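PDB 2ZON: cytochrome c551 from Achromobacter xylosoxidans, which carries electrons through its haem in denitrification, probably delivering them to the copper-containing nitrite reductase with which it forms an electron transfer complex. Local coordinates for residues G12-R17 against A77-M82. Coordinates in Å, arbitrary orientation, origin at the centre of the assembly. Residues are numbered along the deposited sequence.
Sequences GEKLYR and AAVAYM. With HEM (protoporphyrin IX containing Fe), chain K.
Residues 12-17 of the N-terminal helix (10-24) and 77-82 of the C-terminal helix (72-85) cross almost perpendicularly beside the haem, packed tightly through a glycine. Both segments are regular alpha-helix; their axes approach to 7.6 Å at a signed crossing angle of -86°, burying 395 Å². Gly-12 marks the crossing point: its CA lies 3.6 Å from Ala-78 CA and 3.5 Å from Ala-77 O, a CA-H...O contact. A CB here would clash with Ala-77 O, so the close approach depends on glycine.

Tyr-81, chi1 t, is a knob set among Gly-12, Glu-13, Tyr-16 and Arg-17. Glu-13 CB sits over its ring face, 4.0 Å from the centroid (CH-pi), while the ring of Tyr-16, whose chi1 is also t, meets it obliquely with planes at 52° and centroids 5.3 Å apart. At the outer end, one water joins Tyr-81 OH (2.7 Å) to Arg-17 NE (2.8 Å), and Arg-17 NH1 forms a salt bridge with Glu-13 OE1 (2.7 Å).

On the haem side, Leu-15 CD1 packs 3.8 Å from Ala-78 CB, and Met-82 SD lies at the edge of the Tyr-16 ring, 5.0 Å from its centroid, a Met-aromatic contact. Met-82 SD reaches haem CHB at 3.5 Å, Leu-15 CD1 haem CBB at 3.9 Å and Ala-78 CB haem CMB at 4.0 Å. These three residues thus line the haem pocket at the near-perpendicular crossing of N- and C-terminal helices characteristic of the class I cytochrome c fold.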
loop_
_atom_site.group_PDB
_atom_site.type_symbol
_atom_site.label_atom_id
_atom_site.label_comp_id
_atom_site.label_asym_id
_atom_site.label_seq_id
_atom_site.Cartn_x
_atom_site.Cartn_y
_atom_site.Cartn_z
ATOM N N GLY D 12 -16.862 33.326 -15.693
ATOM C CA GLY D 12 -16.878 33.425 -14.218
ATOM C C GLY D 12 -16.798 32.063 -13.539
ATOM O O GLY D 12 -15.902 31.804 -12.729
ATOM N N GLU D 13 -17.742 31.191 -13.876
ATOM C CA GLU D 13 -17.715 29.807 -13.404
ATOM C C GLU D 13 -16.380 29.112 -13.732
ATOM O O GLU D 13 -15.818 28.430 -12.888
ATOM C CB GLU D 13 -18.879 29.008 -13.992
ATOM C CG GLU D 13 -18.961 27.576 -13.453
ATOM C CD GLU D 13 -20.135 26.785 -13.994
ATOM O OE1 GLU D 13 -20.183 25.567 -13.697
ATOM O OE2 GLU D 13 -21.009 27.356 -14.710
ATOM N N LYS D 14 -15.878 29.304 -14.950
ATOM C CA LYS D 14 -14.601 28.703 -15.367
ATOM C C LYS D 14 -13.470 29.137 -14.436
ATOM O O LYS D 14 -12.663 28.310 -14.003
ATOM C CB LYS D 14 -14.263 29.111 -16.806
ATOM C CG LYS D 14 -12.969 28.536 -17.330
ATOM C CD LYS D 14 -12.767 28.995 -18.760
ATOM C CE LYS D 14 -11.520 28.385 -19.383
ATOM N NZ LYS D 14 -10.305 29.127 -18.976
ATOM N N LEU D 15 -13.402 30.434 -14.146
ATOM C CA LEU D 15 -12.391 30.935 -13.218
ATOM C C LEU D 15 -12.612 30.329 -11.833
ATOM O O LEU D 15 -11.665 29.842 -11.179
ATOM C CB LEU D 15 -12.455 32.457 -13.132
ATOM C CG LEU D 15 -11.194 33.286 -12.851
ATOM C CD1 LEU D 15 -11.498 34.476 -11.925
ATOM C CD2 LEU D 15 -9.931 32.518 -12.408
ATOM N N TYR D 16 -13.871 30.326 -11.400
ATOM C CA TYR D 16 -14.209 29.784 -10.091
ATOM C C TYR D 16 -13.708 28.338 -10.001
ATOM O O TYR D 16 -13.026 27.977 -9.041
ATOM C CB TYR D 16 -15.723 29.853 -9.806
ATOM C CG TYR D 16 -16.016 29.236 -8.450
ATOM C CD1 TYR D 16 -15.973 30.002 -7.280
ATOM C CD2 TYR D 16 -16.265 27.865 -8.334
ATOM C CE1 TYR D 16 -16.195 29.405 -6.012
ATOM C CE2 TYR D 16 -16.484 27.274 -7.092
ATOM C CZ TYR D 16 -16.454 28.041 -5.945
ATOM O OH TYR D 16 -16.667 27.417 -4.729
ATOM N N ARG D 17 -14.029 27.524 -11.016
ATOM C CA ARG D 17 -13.672 26.103 -11.006
ATOM C C ARG D 17 -12.161 25.851 -11.065
ATOM O O ARG D 17 -11.687 24.802 -10.638
ATOM C CB ARG D 17 -14.339 25.385 -12.179
ATOM C CG ARG D 17 -15.569 24.605 -11.819
ATOM C CD ARG D 17 -16.652 25.488 -11.255
ATOM N NE ARG D 17 -17.882 24.747 -10.947
ATOM C CZ ARG D 17 -18.573 24.033 -11.834
ATOM N NH1 ARG D 17 -18.155 23.941 -13.091
ATOM N NH2 ARG D 17 -19.686 23.416 -11.471
ATOM N N ALA D 77 -17.037 38.534 -13.191
ATOM C CA ALA D 77 -17.864 37.411 -13.616
ATOM C C ALA D 77 -17.851 36.264 -12.598
ATOM O O ALA D 77 -18.878 35.608 -12.385
ATOM C CB ALA D 77 -17.427 36.918 -15.001
ATOM N N ALA D 78 -16.698 36.029 -11.970
ATOM C CA ALA D 78 -16.596 34.978 -10.964
ATOM C C ALA D 78 -17.341 35.386 -9.694
ATOM O O ALA D 78 -18.028 34.560 -9.091
ATOM C CB ALA D 78 -15.120 34.636 -10.663
ATOM N N VAL D 79 -17.215 36.659 -9.307
ATOM C CA VAL D 79 -17.981 37.187 -8.183
ATOM C C VAL D 79 -19.479 37.010 -8.483
ATOM O O VAL D 79 -20.219 36.531 -7.625
ATOM C CB VAL D 79 -17.603 38.649 -7.806
ATOM C CG1 VAL D 79 -18.601 39.229 -6.795
ATOM C CG2 VAL D 79 -16.169 38.703 -7.226
ATOM N N ALA D 80 -19.895 37.335 -9.706
ATOM C CA ALA D 80 -21.290 37.204 -10.117
ATOM C C ALA D 80 -21.798 35.763 -10.008
ATOM O O ALA D 80 -22.918 35.534 -9.559
ATOM C CB ALA D 80 -21.492 37.762 -11.536
ATOM N N TYR D 81 -20.974 34.801 -10.414
ATOM C CA TYR D 81 -21.317 33.383 -10.310
ATOM C C TYR D 81 -21.513 32.994 -8.836
ATOM O O TYR D 81 -22.440 32.245 -8.478
ATOM C CB TYR D 81 -20.206 32.535 -10.942
ATOM C CG TYR D 81 -20.312 31.053 -10.644
ATOM C CD1 TYR D 81 -21.259 30.248 -11.288
ATOM C CD2 TYR D 81 -19.447 30.448 -9.729
ATOM C CE1 TYR D 81 -21.340 28.871 -11.021
ATOM C CE2 TYR D 81 -19.527 29.097 -9.458
ATOM C CZ TYR D 81 -20.471 28.313 -10.097
ATOM O OH TYR D 81 -20.517 26.964 -9.803
ATOM N N MET D 82 -20.627 33.508 -7.987
ATOM C CA MET D 82 -20.670 33.178 -6.559
ATOM C C MET D 82 -21.935 33.745 -5.905
ATOM O O MET D 82 -22.654 33.017 -5.200
ATOM C CB MET D 82 -19.382 33.633 -5.873
ATOM C CG MET D 82 -18.183 32.843 -6.379
ATOM S SD MET D 82 -16.621 33.403 -5.686
ATOM C CE MET D 82 -16.753 32.751 -4.016
HETATM C CHA HEM K . -13.943 36.140 0.818
HETATM C CHB HEM K . -14.480 35.621 -3.933
HETATM C CHC HEM K . -10.373 33.148 -4.060
HETATM C CHD HEM K . -10.514 32.760 0.715
HETATM C C1A HEM K . -14.471 36.313 -0.465
HETATM C C2A HEM K . -15.531 37.135 -0.850
HETATM C C3A HEM K . -15.667 36.975 -2.214
HETATM C C4A HEM K . -14.701 36.078 -2.642
HETATM C CMA HEM K . -16.689 37.650 -3.147
HETATM C CAA HEM K . -16.362 38.018 0.076
HETATM C CBA HEM K . -15.636 39.317 0.359
HETATM C CGA HEM K . -15.755 39.653 1.846
HETATM O O1A HEM K . -15.549 38.735 2.670
HETATM O O2A HEM K . -16.059 40.825 2.115
HETATM C C1B HEM K . -13.358 34.983 -4.451
HETATM C C2B HEM K . -13.033 34.812 -5.785
HETATM C C3B HEM K . -11.842 34.120 -5.841
HETATM C C4B HEM K . -11.498 33.836 -4.514
HETATM C CMB HEM K . -13.865 35.382 -6.960
HETATM C CAB HEM K . -11.125 33.641 -7.106
HETATM C CBB HEM K . -10.822 34.753 -8.128
HETATM C C1C HEM K . -10.013 32.741 -2.772
HETATM C C2C HEM K . -8.968 31.900 -2.395
HETATM C C3C HEM K . -8.976 31.781 -1.013
HETATM C C4C HEM K . -10.062 32.559 -0.589
HETATM C CMC HEM K . -7.996 31.231 -3.380
HETATM C CAC HEM K . -8.037 30.862 -0.229
HETATM C CBC HEM K . -6.528 31.122 -0.325
HETATM C C1D HEM K . -11.402 33.711 1.216
HETATM C C2D HEM K . -11.608 34.075 2.546
HETATM C C3D HEM K . -12.586 35.043 2.596
HETATM C C4D HEM K . -12.975 35.252 1.273
HETATM C CMD HEM K . -10.852 33.488 3.752
HETATM C CAD HEM K . -13.131 35.777 3.843
HETATM C CBD HEM K . -12.188 36.939 4.196
HETATM C CGD HEM K . -12.233 37.343 5.685
HETATM O O1D HEM K . -13.348 37.652 6.157
HETATM O O2D HEM K . -11.150 37.340 6.325
HETATM N NA HEM K . -14.000 35.695 -1.562
HETATM N NB HEM K . -12.411 34.382 -3.704
HETATM N NC HEM K . -10.661 33.122 -1.660
HETATM N ND HEM K . -12.245 34.444 0.471
HETATM FE FE HEM K . -12.373 34.411 -1.602
HETATM O O HOH W 1 -19.176 24.960 -8.506
#